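Local coordinates for protein luciferase-like enzymeAMP-CoA-ligase (Zophobas atratus, PDB 4W8O) that probably activates carboxylic acids with ATP and joins them to coenzyme A, being a luciferase-like member of the AMP-binding (ANL) enzyme superfamily, at residues K96-D101 with M182-G187; D343-S348 with D412-V417; K254-I259 with E284-S289; F23-C28 with S90-A95. All blocks are in the same frame, centred on the assembly; numbering follows the deposited sequence.

Contact 1. Residues K96-D101 with M182-G187; sequences KVVNLD and MFFSSG
Two hydrogen bonds grip a water between the strands: it accepts from Asn99 N and donates to Met182 O, 2.8 Å from each. It bridges the two backbones where the strands, at 32° to each other, carry no direct bond; the divergence probably makes the room. The direct bond comes one step earlier, where Met182 N points at Val97 O (3.0 Å) nearly along the C=O axis. Val97 also bonds through its backbone to Ala180, so strands 96-99 and 179-184 run as parallel neighbours in a mixed sheet. Strand 179-184 then runs into the Ser-Ser-Gly start of the loop that is the AMP-binding signature of this superfamily and probably holds ATP phosphates, as in relatives; Ser186 lines the pocket occupied here by a polyether. Beside the backbone, Val98 sets CG2 anti to its own N and presses it to within 3.5 Å of Phe184 CE2. Branched and compact, valine brings this methyl to the CE2-CZ side of the ring, the two side chains crossing at about a right angle. Leu100 adds CD2 obliquely, 3.9 Å from Phe184 CE2, while Asn99 O lies in the plane of the ring at its C-H edge. Met182 bends at chi3 (-69°), curling CE back to Lys96 CB.

Contact 2. Residues D343-S348 with D412-V417; sequences DTKVGS and DDDGCV
Lys345 reaches across through a chain held away from the staggered positions, with chi1 -143° and bends at chi2 (142°) and chi3. This kinked path lays its methylenes along Cys416 and Asp412 before the ammonium arrives between two carboxylates. Lys345 CD rests 3.5 Å from Cys416 SG, the sulfur of a short side chain, polarisable and weakly polar, which suits an aliphatic neighbour. Lys345 and Asp412 meet tip to tip, NZ 3.4 Å from Asp412 OD2 in a salt bridge, while Asp414 comes across at about a right angle and completes the network. NZ is modelled too close to Asp414 OD2, so its exact place is less sure. Both acids sit on a type I turn, Asp412 to Gly415, closed by Gly415 N to Asp412 O (3.1 Å). A second bond, Asp412 N to Cys416 O (2.8 Å), and the positive phi of Gly415 make this the G1-bulge form of a beta hairpin. On the other side, Ser348 turns OG between its backbone N and carbonyl carbon, where it donates to Lys345 O (3.2 Å) and also bonds Gly350 N. Its CB packs 3.2 Å from Val417 O, a close approach that probably leaves little room for a bulkier side chain. An alanine here would remove both OG bonds and would probably loosen the bend that carries Lys345. Val417 bonds through its backbone to Cys349 and Gly350, and so the loop between helix 339-342 and strand 351-352 is joined to the hairpin of strands 403-411 and 417-422.

Contact 3. Residues K254-I259 with E284-S289; sequences KTLQMI and ERYDLS
The tight part of this contact is the ring of Tyr286 laid against helix 252-262, whereas the far end of 284-289 is a polar turn at the surface. Leu256 puts CB over one face of the ring, 4.1 Å from its centroid and 20° off the normal, a CH-pi contact. Gln257, its CG anti to the carbonyl carbon, runs past the phenol: CG lies 3.4 Å from Tyr286 CE1. Its extended chain then delivers NE2 to Tyr286 OH at 3.1 Å, a nearly straight bond (166°) with the oxygen almost in the amide plane. Tyr286 OH also bonds Glu253, so an aromatic that is greasy along its face and polar at its tip suits this half-buried place. An alanine here would lose both the ring face under Leu256 and the hydroxyl, and would probably leave this side of the helix poorly covered. Further on, Leu288 pushes CD2 to 3.9 Å from Ile259 CG2, beside Leu256. Outside this apolar patch the chain is looser: Asp287 OD1 takes both Ser289 N (3.1 Å) and Ser289 OG, the first closing an Asx turn, while Asp287 N is hydrogen-bonded back to Glu260 of the helix. The arrangement is that of a beta-alpha-beta crossover, in which helix 252-262 links parallel strands 243-246 and 266-268 and is covered by the loop leading to strand 293-297.

Contact 4. Residues F23-C28 with S90-A95; sequences FLFECC and SSYLGA
Helix 85-92 is the crossover helix of a beta-alpha-beta unit joining the neighbouring parallel strands 72-76 and 96-99, and near its C-terminal end it packs against helix 20-30. The meeting is an aromatic T-shaped stack: Phe25 drives its edge at the face of Tyr92, with planes at 80° and centroids 5.3 Å apart. Phe25 CD1 makes the contact, 3.7 Å from Tyr92 CZ and offset toward the rim. It gets there because Phe25 sets CG anti to its backbone N (chi1 -164°), swinging the ring to the side of Tyr92. Phe25 CB adds to the grip at 3.8 Å from Tyr92 CE1. A turned edge puts weakly positive C-H groups on an electron-rich face, and phenylalanine suits this buried place because it asks for no polar partner. Tyr92 does carry a hydroxyl, which is satisfied by Ser55 OG. Alongside, Leu24 CD1 touches Ser91 CB at 4.2 Å, a looser contact; a small serine suits this approach and turns its OG back to Leu87 O. The helix then ends in a Schellman motif, with Ala95 N bonded to Ser90 O (3.1 Å) and Gly94 N to Ser91 O; Gly94 takes the positive phi that glycine adopts without strain. Around the pair, helix 48-64 meets Phe25 and Cys28 through Lys52, and Phe238 of helix 228-239 packs on Leu24 and Cys28.

In the fold
Contacts 1 and 4 are buried in the core and touch: Val97 of strand 96-99 packs on Ser90 and Ser91 at the end of helix 85-92, the element just before it in the chain. Contact 1 combines backbone bonding, a bridging water and apolar packing; contact 4 is side-chain packing led by an aromatic pair, with no hydrogen bond across it. Contacts 2 and 3 lie farther out, their centres each about 25 Å from the centre of the chain, and mix apolar packing with charged or amide groups near solvent. Contact 3 fastens a helix and a loop that connect strands of the nine-stranded sheet, whereas contact 2 joins that sheet's edge to the antiparallel sheet. Contacts 2 and 4 lie on opposite sides of the centre.

Contact 1. Residues K96-D101 with M182-G187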
loop_
_atom_site.group_PDB
_atom_site.type_symbol
_atom_site.label_atom_id
_atom_site.label_comp_id
_atom_site.label_asym_id
_atom_site.label_seq_id
_atom_site.Cartn_x
_atom_site.Cartn_y
_atom_site.Cartn_z
ATOM N N LYS A 96 1.435 -8.179 14.337
ATOM C CA LYS A 96 0.541 -7.828 13.240
ATOM C C LYS A 96 0.351 -6.317 13.259
ATOM O O LYS A 96 0.026 -5.757 14.309
ATOM C CB LYS A 96 -0.822 -8.515 13.415
ATOM C CG LYS A 96 -0.809 -10.028 13.231
ATOM C CD LYS A 96 -0.573 -10.810 14.513
ATOM C CE LYS A 96 -0.267 -12.276 14.220
ATOM N NZ LYS A 96 1.146 -12.508 13.789
ATOM N N VAL A 97 0.551 -5.662 12.122
ATOM C CA VAL A 97 0.365 -4.203 12.028
ATOM C C VAL A 97 -0.820 -3.844 11.153
ATOM O O VAL A 97 -1.068 -4.485 10.133
ATOM C CB VAL A 97 1.620 -3.453 11.519
ATOM C CG1 VAL A 97 2.789 -3.696 12.455
ATOM C CG2 VAL A 97 1.987 -3.846 10.087
ATOM N N VAL A 98 -1.547 -2.810 11.571
ATOM C CA VAL A 98 -2.749 -2.369 10.880
ATOM C C VAL A 98 -2.956 -0.866 11.064
ATOM O O VAL A 98 -2.736 -0.324 12.141
ATOM C CB VAL A 98 -3.997 -3.163 11.351
ATOM C CG1 VAL A 98 -4.263 -2.970 12.837
ATOM C CG2 VAL A 98 -5.222 -2.769 10.534
ATOM N N ASN A 99 -3.384 -0.198 10.004
ATOM C CA ASN A 99 -3.602 1.245 10.039
ATOM C C ASN A 99 -5.075 1.621 9.944
ATOM O O ASN A 99 -5.841 0.994 9.206
ATOM C CB ASN A 99 -2.807 1.905 8.917
ATOM C CG ASN A 99 -1.327 1.588 9.003
ATOM O OD1 ASN A 99 -0.600 2.240 9.737
ATOM N ND2 ASN A 99 -0.881 0.548 8.277
ATOM N N LEU A 100 -5.464 2.640 10.709
ATOM C CA LEU A 100 -6.799 3.222 10.630
ATOM C C LEU A 100 -6.744 4.575 9.931
ATOM O O LEU A 100 -5.728 5.259 9.979
ATOM C CB LEU A 100 -7.381 3.415 12.022
ATOM C CG LEU A 100 -7.364 2.199 12.937
ATOM C CD1 LEU A 100 -7.944 2.592 14.280
ATOM C CD2 LEU A 100 -8.124 1.022 12.347
ATOM N N ASP A 101 -7.840 4.953 9.284
ATOM C CA ASP A 101 -7.926 6.229 8.578
ATOM C C ASP A 101 -8.403 7.286 9.574
ATOM O O ASP A 101 -9.492 7.154 10.130
ATOM C CB ASP A 101 -8.916 6.124 7.413
ATOM C CG ASP A 101 -8.811 7.286 6.417
ATOM O OD1 ASP A 101 -8.315 8.384 6.770
ATOM O OD2 ASP A 101 -9.257 7.092 5.261
ATOM N N MET A 182 -2.502 -6.231 8.092
ATOM C CA MET A 182 -3.947 -6.309 7.853
ATOM C C MET A 182 -4.490 -5.054 7.160
ATOM O O MET A 182 -3.943 -3.966 7.318
ATOM C CB MET A 182 -4.717 -6.568 9.154
ATOM C CG MET A 182 -4.469 -7.943 9.758
ATOM S SD MET A 182 -5.467 -8.358 11.203
ATOM C CE MET A 182 -4.780 -7.236 12.407
ATOM N N PHE A 183 -5.540 -5.245 6.360
ATOM C CA PHE A 183 -6.314 -4.162 5.754
ATOM C C PHE A 183 -7.793 -4.481 5.978
ATOM O O PHE A 183 -8.134 -5.494 6.602
ATOM C CB PHE A 183 -5.999 -4.013 4.259
ATOM C CG PHE A 183 -4.565 -3.659 3.977
ATOM C CD1 PHE A 183 -4.140 -2.347 4.021
ATOM C CD2 PHE A 183 -3.633 -4.650 3.680
ATOM C CE1 PHE A 183 -2.813 -2.012 3.775
ATOM C CE2 PHE A 183 -2.309 -4.326 3.445
ATOM C CZ PHE A 183 -1.897 -3.002 3.488
ATOM N N PHE A 184 -8.674 -3.614 5.502
ATOM C CA PHE A 184 -10.097 -3.783 5.738
ATOM C C PHE A 184 -10.880 -3.878 4.441
ATOM O O PHE A 184 -10.680 -3.079 3.533
ATOM C CB PHE A 184 -10.605 -2.639 6.594
ATOM C CG PHE A 184 -9.972 -2.598 7.950
ATOM C CD1 PHE A 184 -10.327 -3.521 8.915
ATOM C CD2 PHE A 184 -9.000 -1.657 8.251
ATOM C CE1 PHE A 184 -9.742 -3.495 10.171
ATOM C CE2 PHE A 184 -8.408 -1.628 9.502
ATOM C CZ PHE A 184 -8.786 -2.542 10.466
ATOM N N SER A 185 -11.759 -4.874 4.373
ATOM C CA SER A 185 -12.550 -5.142 3.193
ATOM C C SER A 185 -13.547 -4.027 2.958
ATOM O O SER A 185 -13.867 -3.274 3.872
ATOM C CB SER A 185 -13.287 -6.480 3.324
ATOM O OG SER A 185 -14.322 -6.414 4.291
ATOM N N SER A 186 -14.033 -3.946 1.722
ATOM C CA SER A 186 -15.024 -2.961 1.323
ATOM C C SER A 186 -15.936 -3.576 0.278
ATOM O O SER A 186 -16.016 -3.092 -0.850
ATOM C CB SER A 186 -14.340 -1.711 0.758
ATOM O OG SER A 186 -13.468 -2.051 -0.314
ATOM N N GLY A 187 -16.615 -4.655 0.651
ATOM C CA GLY A 187 -17.621 -5.264 -0.220
ATOM C C GLY A 187 -18.791 -4.319 -0.450
ATOM O O GLY A 187 -18.995 -3.378 0.320
HETATM O O HOH W 1 -3.141 -1.257 7.370
#

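Contact 2. Residues D343-S348 with D412-V417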
loop_
_atom_site.group_PDB
_atom_site.type_symbol
_atom_site.label_atom_id
_atom_site.label_comp_id
_atom_site.label_asym_id
_atom_site.label_seq_id
_atom_site.Cartn_x
_atom_site.Cartn_y
_atom_site.Cartn_z
ATOM N N ASP A 343 0.711 4.121 -25.662
ATOM C CA ASP A 343 0.267 5.248 -26.499
ATOM C C ASP A 343 -0.856 4.866 -27.475
ATOM O O ASP A 343 -1.095 5.582 -28.445
ATOM C CB ASP A 343 1.450 5.800 -27.299
ATOM C CG ASP A 343 2.742 5.788 -26.512
ATOM O OD1 ASP A 343 2.784 6.394 -25.422
ATOM O OD2 ASP A 343 3.716 5.165 -26.984
ATOM N N THR A 344 -1.551 3.762 -27.209
ATOM C CA THR A 344 -2.518 3.204 -28.159
ATOM C C THR A 344 -3.814 2.756 -27.495
ATOM O O THR A 344 -4.897 3.206 -27.874
ATOM C CB THR A 344 -1.925 1.983 -28.903
ATOM O OG1 THR A 344 -0.679 2.344 -29.514
ATOM C CG2 THR A 344 -2.888 1.466 -29.977
ATOM N N LYS A 345 -3.695 1.869 -26.509
ATOM C CA LYS A 345 -4.834 1.121 -25.979
ATOM C C LYS A 345 -5.413 1.729 -24.692
ATOM O O LYS A 345 -5.397 1.107 -23.625
ATOM C CB LYS A 345 -4.413 -0.346 -25.763
ATOM C CG LYS A 345 -5.502 -1.362 -26.070
ATOM C CD LYS A 345 -4.938 -2.607 -26.742
ATOM C CE LYS A 345 -5.622 -2.861 -28.074
ATOM N NZ LYS A 345 -5.141 -4.110 -28.716
ATOM N N VAL A 346 -5.933 2.950 -24.807
ATOM C CA VAL A 346 -6.667 3.590 -23.709
ATOM C C VAL A 346 -8.143 3.193 -23.927
ATOM O O VAL A 346 -8.518 2.940 -25.066
ATOM C CB VAL A 346 -6.481 5.128 -23.734
ATOM C CG1 VAL A 346 -6.990 5.773 -22.450
ATOM C CG2 VAL A 346 -5.013 5.493 -23.955
ATOM N N GLY A 347 -8.977 3.078 -22.888
ATOM C CA GLY A 347 -8.599 3.170 -21.482
ATOM C C GLY A 347 -8.720 1.812 -20.825
ATOM O O GLY A 347 -9.752 1.477 -20.243
ATOM N N SER A 348 -7.660 1.025 -20.945
ATOM C CA SER A 348 -7.577 -0.282 -20.299
ATOM C C SER A 348 -6.839 -0.128 -18.972
ATOM O O SER A 348 -6.264 0.918 -18.703
ATOM C CB SER A 348 -6.822 -1.263 -21.199
ATOM O OG SER A 348 -5.436 -0.965 -21.228
ATOM N N ASP A 412 -8.866 -7.933 -24.087
ATOM C CA ASP A 412 -8.612 -7.846 -25.532
ATOM C C ASP A 412 -8.082 -9.131 -26.145
ATOM O O ASP A 412 -7.723 -10.061 -25.442
ATOM C CB ASP A 412 -7.543 -6.771 -25.803
ATOM C CG ASP A 412 -8.117 -5.412 -25.956
ATOM O OD1 ASP A 412 -9.351 -5.299 -25.931
ATOM O OD2 ASP A 412 -7.340 -4.451 -26.104
ATOM N N ASP A 413 -8.000 -9.139 -27.475
ATOM C CA ASP A 413 -7.210 -10.133 -28.207
ATOM C C ASP A 413 -5.731 -10.029 -27.826
ATOM O O ASP A 413 -5.036 -11.033 -27.789
ATOM C CB ASP A 413 -7.363 -9.942 -29.728
ATOM C CG ASP A 413 -8.722 -10.387 -30.247
ATOM O OD1 ASP A 413 -9.370 -11.251 -29.618
ATOM O OD2 ASP A 413 -9.140 -9.879 -31.306
ATOM N N ASP A 414 -5.262 -8.809 -27.548
ATOM C CA ASP A 414 -3.905 -8.574 -27.020
ATOM C C ASP A 414 -3.775 -8.684 -25.490
ATOM O O ASP A 414 -2.741 -8.323 -24.930
ATOM C CB ASP A 414 -3.411 -7.195 -27.459
ATOM C CG ASP A 414 -3.411 -7.035 -28.958
ATOM O OD1 ASP A 414 -3.056 -8.004 -29.655
ATOM O OD2 ASP A 414 -3.775 -5.944 -29.443
ATOM N N GLY A 415 -4.811 -9.173 -24.817
ATOM C CA GLY A 415 -4.750 -9.402 -23.374
ATOM C C GLY A 415 -4.833 -8.168 -22.481
ATOM O O GLY A 415 -4.596 -8.265 -21.272
ATOM N N CYS A 416 -5.146 -7.007 -23.059
ATOM C CA CYS A 416 -5.413 -5.798 -22.269
ATOM C C CYS A 416 -6.722 -5.937 -21.485
ATOM O O CYS A 416 -7.724 -6.403 -22.027
ATOM C CB CYS A 416 -5.463 -4.569 -23.172
ATOM S SG CYS A 416 -3.849 -4.128 -23.842
ATOM N N VAL A 417 -6.697 -5.537 -20.213
ATOM C CA VAL A 417 -7.825 -5.735 -19.305
ATOM C C VAL A 417 -8.685 -4.464 -19.189
ATOM O O VAL A 417 -8.165 -3.347 -19.177
ATOM C CB VAL A 417 -7.320 -6.156 -17.906
ATOM C CG1 VAL A 417 -8.481 -6.361 -16.942
ATOM C CG2 VAL A 417 -6.479 -7.425 -18.006
#

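Contact 3. Residues K254-I259 with E284-S289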
loop_
_atom_site.group_PDB
_atom_site.type_symbol
_atom_site.label_atom_id
_atom_site.label_comp_id
_atom_site.label_asym_id
_atom_site.label_seq_id
_atom_site.Cartn_x
_atom_site.Cartn_y
_atom_site.Cartn_z
ATOM N N LYS A 254 2.186 23.026 -5.681
ATOM C CA LYS A 254 3.148 22.492 -4.720
ATOM C C LYS A 254 3.694 21.142 -5.180
ATOM O O LYS A 254 4.850 20.834 -4.932
ATOM C CB LYS A 254 2.535 22.391 -3.318
ATOM C CG LYS A 254 1.994 23.720 -2.807
ATOM C CD LYS A 254 2.335 23.995 -1.348
ATOM C CE LYS A 254 2.175 25.477 -1.022
ATOM N NZ LYS A 254 2.816 25.847 0.271
ATOM N N THR A 255 2.869 20.354 -5.862
ATOM C CA THR A 255 3.314 19.066 -6.376
ATOM C C THR A 255 4.382 19.267 -7.458
ATOM O O THR A 255 5.397 18.580 -7.457
ATOM C CB THR A 255 2.145 18.234 -6.938
ATOM O OG1 THR A 255 1.190 17.974 -5.905
ATOM C CG2 THR A 255 2.641 16.909 -7.491
ATOM N N LEU A 256 4.164 20.217 -8.365
ATOM C CA LEU A 256 5.166 20.513 -9.391
ATOM C C LEU A 256 6.455 21.045 -8.768
ATOM O O LEU A 256 7.550 20.676 -9.190
ATOM C CB LEU A 256 4.624 21.488 -10.438
ATOM C CG LEU A 256 3.426 21.003 -11.268
ATOM C CD1 LEU A 256 3.149 21.980 -12.404
ATOM C CD2 LEU A 256 3.646 19.604 -11.822
ATOM N N GLN A 257 6.323 21.892 -7.751
ATOM C CA GLN A 257 7.487 22.375 -6.999
ATOM C C GLN A 257 8.279 21.224 -6.369
ATOM O O GLN A 257 9.516 21.221 -6.411
ATOM C CB GLN A 257 7.061 23.358 -5.909
ATOM C CG GLN A 257 6.616 24.711 -6.438
ATOM C CD GLN A 257 5.782 25.497 -5.438
ATOM O OE1 GLN A 257 5.754 25.194 -4.244
ATOM N NE2 GLN A 257 5.100 26.518 -5.926
ATOM N N MET A 258 7.574 20.260 -5.782
ATOM C CA MET A 258 8.240 19.111 -5.154
ATOM C C MET A 258 8.967 18.249 -6.184
ATOM O O MET A 258 10.073 17.786 -5.924
ATOM C CB MET A 258 7.252 18.261 -4.341
ATOM C CG MET A 258 6.849 18.872 -3.010
ATOM S SD MET A 258 5.704 17.835 -2.063
ATOM C CE MET A 258 4.965 19.070 -0.986
ATOM N N ILE A 259 8.356 18.048 -7.350
ATOM C CA ILE A 259 9.008 17.314 -8.448
ATOM C C ILE A 259 10.323 17.982 -8.837
ATOM O O ILE A 259 11.340 17.308 -9.040
ATOM C CB ILE A 259 8.102 17.188 -9.692
ATOM C CG1 ILE A 259 6.942 16.233 -9.394
ATOM C CG2 ILE A 259 8.894 16.677 -10.892
ATOM C CD1 ILE A 259 5.813 16.303 -10.394
ATOM N N GLU A 284 5.834 25.223 -17.696
ATOM C CA GLU A 284 7.196 25.227 -18.239
ATOM C C GLU A 284 8.167 25.920 -17.292
ATOM O O GLU A 284 9.367 25.644 -17.320
ATOM C CB GLU A 284 7.258 25.915 -19.610
ATOM C CG GLU A 284 6.077 25.639 -20.536
ATOM C CD GLU A 284 4.862 26.514 -20.245
ATOM O OE1 GLU A 284 5.030 27.694 -19.847
ATOM O OE2 GLU A 284 3.731 26.013 -20.406
ATOM N N ARG A 285 7.649 26.816 -16.452
ATOM C CA ARG A 285 8.477 27.485 -15.445
ATOM C C ARG A 285 8.997 26.532 -14.353
ATOM O O ARG A 285 9.835 26.924 -13.543
ATOM C CB ARG A 285 7.737 28.691 -14.836
ATOM C CG ARG A 285 6.570 28.355 -13.919
ATOM C CD ARG A 285 5.551 29.490 -13.851
ATOM N NE ARG A 285 4.209 28.997 -13.529
ATOM C CZ ARG A 285 3.717 28.826 -12.299
ATOM N NH1 ARG A 285 2.476 28.369 -12.151
ATOM N NH2 ARG A 285 4.439 29.096 -11.213
ATOM N N TYR A 286 8.500 25.294 -14.333
ATOM C CA TYR A 286 9.053 24.239 -13.481
ATOM C C TYR A 286 9.919 23.284 -14.288
ATOM O O TYR A 286 9.567 22.903 -15.398
ATOM C CB TYR A 286 7.930 23.462 -12.792
ATOM C CG TYR A 286 7.199 24.303 -11.790
ATOM C CD1 TYR A 286 7.807 24.658 -10.596
ATOM C CD2 TYR A 286 5.918 24.774 -12.044
ATOM C CE1 TYR A 286 7.161 25.450 -9.672
ATOM C CE2 TYR A 286 5.258 25.569 -11.123
ATOM C CZ TYR A 286 5.888 25.904 -9.938
ATOM O OH TYR A 286 5.252 26.686 -9.006
ATOM N N ASP A 287 11.062 22.919 -13.720
ATOM C CA ASP A 287 11.921 21.893 -14.289
ATOM C C ASP A 287 11.388 20.539 -13.845
ATOM O O ASP A 287 11.583 20.126 -12.701
ATOM C CB ASP A 287 13.366 22.094 -13.827
ATOM C CG ASP A 287 14.312 21.020 -14.341
ATOM O OD1 ASP A 287 13.909 20.159 -15.146
ATOM O OD2 ASP A 287 15.485 21.038 -13.925
ATOM N N LEU A 288 10.709 19.859 -14.762
ATOM C CA LEU A 288 10.093 18.570 -14.488
ATOM C C LEU A 288 10.825 17.429 -15.183
ATOM O O LEU A 288 10.276 16.337 -15.308
ATOM C CB LEU A 288 8.640 18.590 -14.966
ATOM C CG LEU A 288 7.783 19.759 -14.474
ATOM C CD1 LEU A 288 6.407 19.685 -15.115
ATOM C CD2 LEU A 288 7.691 19.771 -12.952
ATOM N N SER A 289 12.063 17.663 -15.618
ATOM C CA SER A 289 12.775 16.692 -16.463
ATOM C C SER A 289 13.161 15.395 -15.742
ATOM O O SER A 289 13.446 14.402 -16.401
ATOM C CB SER A 289 14.022 17.324 -17.105
ATOM O OG SER A 289 14.935 17.769 -16.121
#

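Contact 4. Residues F23-C28 with S90-A95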
loop_
_atom_site.group_PDB
_atom_site.type_symbol
_atom_site.label_atom_id
_atom_site.label_comp_id
_atom_site.label_asym_id
_atom_site.label_seq_id
_atom_site.Cartn_x
_atom_site.Cartn_y
_atom_site.Cartn_z
ATOM N N PHE A 23 12.750 -8.472 6.389
ATOM C CA PHE A 23 12.847 -7.739 5.133
ATOM C C PHE A 23 13.245 -6.284 5.376
ATOM O O PHE A 23 14.268 -5.826 4.886
ATOM C CB PHE A 23 11.520 -7.802 4.380
ATOM C CG PHE A 23 11.456 -6.896 3.185
ATOM C CD1 PHE A 23 12.087 -7.245 1.997
ATOM C CD2 PHE A 23 10.742 -5.702 3.239
ATOM C CE1 PHE A 23 12.029 -6.415 0.894
ATOM C CE2 PHE A 23 10.674 -4.872 2.132
ATOM C CZ PHE A 23 11.325 -5.228 0.962
ATOM N N LEU A 24 12.443 -5.571 6.154
ATOM C CA LEU A 24 12.675 -4.149 6.384
ATOM C C LEU A 24 14.053 -3.891 7.002
ATOM O O LEU A 24 14.750 -2.948 6.618
ATOM C CB LEU A 24 11.585 -3.572 7.284
ATOM C CG LEU A 24 10.163 -3.559 6.716
ATOM C CD1 LEU A 24 9.159 -3.277 7.818
ATOM C CD2 LEU A 24 10.016 -2.540 5.595
ATOM N N PHE A 25 14.425 -4.741 7.959
ATOM C CA PHE A 25 15.717 -4.671 8.660
ATOM C C PHE A 25 16.880 -4.836 7.679
ATOM O O PHE A 25 17.799 -4.011 7.641
ATOM C CB PHE A 25 15.772 -5.769 9.730
ATOM C CG PHE A 25 16.860 -5.586 10.755
ATOM C CD1 PHE A 25 16.622 -4.863 11.918
ATOM C CD2 PHE A 25 18.103 -6.174 10.579
ATOM C CE1 PHE A 25 17.619 -4.701 12.872
ATOM C CE2 PHE A 25 19.097 -6.029 11.534
ATOM C CZ PHE A 25 18.857 -5.293 12.683
ATOM N N GLU A 26 16.816 -5.898 6.877
ATOM C CA GLU A 26 17.834 -6.173 5.856
ATOM C C GLU A 26 17.960 -5.023 4.856
ATOM O O GLU A 26 19.074 -4.644 4.485
ATOM C CB GLU A 26 17.500 -7.473 5.118
ATOM C CG GLU A 26 18.436 -7.815 3.964
ATOM C CD GLU A 26 17.913 -8.947 3.085
ATOM O OE1 GLU A 26 17.019 -9.707 3.526
ATOM O OE2 GLU A 26 18.405 -9.076 1.942
ATOM N N CYS A 27 16.821 -4.474 4.423
ATOM C CA CYS A 27 16.826 -3.339 3.505
ATOM C C CYS A 27 17.548 -2.145 4.125
ATOM O O CYS A 27 18.362 -1.507 3.469
ATOM C CB CYS A 27 15.400 -2.952 3.102
ATOM S SG CYS A 27 14.627 -4.119 1.962
ATOM N N CYS A 28 17.266 -1.864 5.396
ATOM C CA CYS A 28 17.954 -0.789 6.113
ATOM C C CYS A 28 19.479 -0.965 6.112
ATOM O O CYS A 28 20.201 -0.006 5.851
ATOM C CB CYS A 28 17.439 -0.658 7.554
ATOM S SG CYS A 28 15.831 0.173 7.717
ATOM N N SER A 90 7.383 -2.769 15.242
ATOM C CA SER A 90 6.436 -3.840 15.546
ATOM C C SER A 90 6.638 -5.040 14.620
ATOM O O SER A 90 6.573 -6.195 15.055
ATOM C CB SER A 90 5.000 -3.323 15.426
ATOM O OG SER A 90 4.718 -2.374 16.437
ATOM N N SER A 91 6.891 -4.758 13.344
ATOM C CA SER A 91 7.193 -5.803 12.373
ATOM C C SER A 91 8.471 -6.572 12.707
ATOM O O SER A 91 8.537 -7.766 12.451
ATOM C CB SER A 91 7.272 -5.221 10.964
ATOM O OG SER A 91 5.993 -4.766 10.560
ATOM N N TYR A 92 9.473 -5.904 13.280
ATOM C CA TYR A 92 10.699 -6.594 13.736
ATOM C C TYR A 92 10.371 -7.696 14.739
ATOM O O TYR A 92 11.038 -8.729 14.776
ATOM C CB TYR A 92 11.699 -5.643 14.408
ATOM C CG TYR A 92 12.350 -4.583 13.540
ATOM C CD1 TYR A 92 12.409 -4.703 12.151
ATOM C CD2 TYR A 92 12.969 -3.477 14.128
ATOM C CE1 TYR A 92 13.028 -3.736 11.374
ATOM C CE2 TYR A 92 13.592 -2.503 13.361
ATOM C CZ TYR A 92 13.616 -2.631 11.985
ATOM O OH TYR A 92 14.230 -1.674 11.211
ATOM N N LEU A 93 9.348 -7.466 15.553
ATOM C CA LEU A 93 8.921 -8.436 16.564
ATOM C C LEU A 93 7.923 -9.459 16.035
ATOM O O LEU A 93 7.474 -10.335 16.781
ATOM C CB LEU A 93 8.322 -7.702 17.760
ATOM C CG LEU A 93 9.246 -6.662 18.389
ATOM C CD1 LEU A 93 8.548 -5.993 19.558
ATOM C CD2 LEU A 93 10.562 -7.294 18.837
ATOM N N GLY A 94 7.586 -9.367 14.749
ATOM C CA GLY A 94 6.631 -10.272 14.135
ATOM C C GLY A 94 5.178 -9.987 14.499
ATOM O O GLY A 94 4.299 -10.797 14.200
ATOM N N ALA A 95 4.913 -8.851 15.145
ATOM C CA ALA A 95 3.544 -8.479 15.506
ATOM C C ALA A 95 2.754 -8.070 14.247
ATOM O O ALA A 95 3.337 -7.689 13.220
ATOM C CB ALA A 95 3.542 -7.355 16.537
#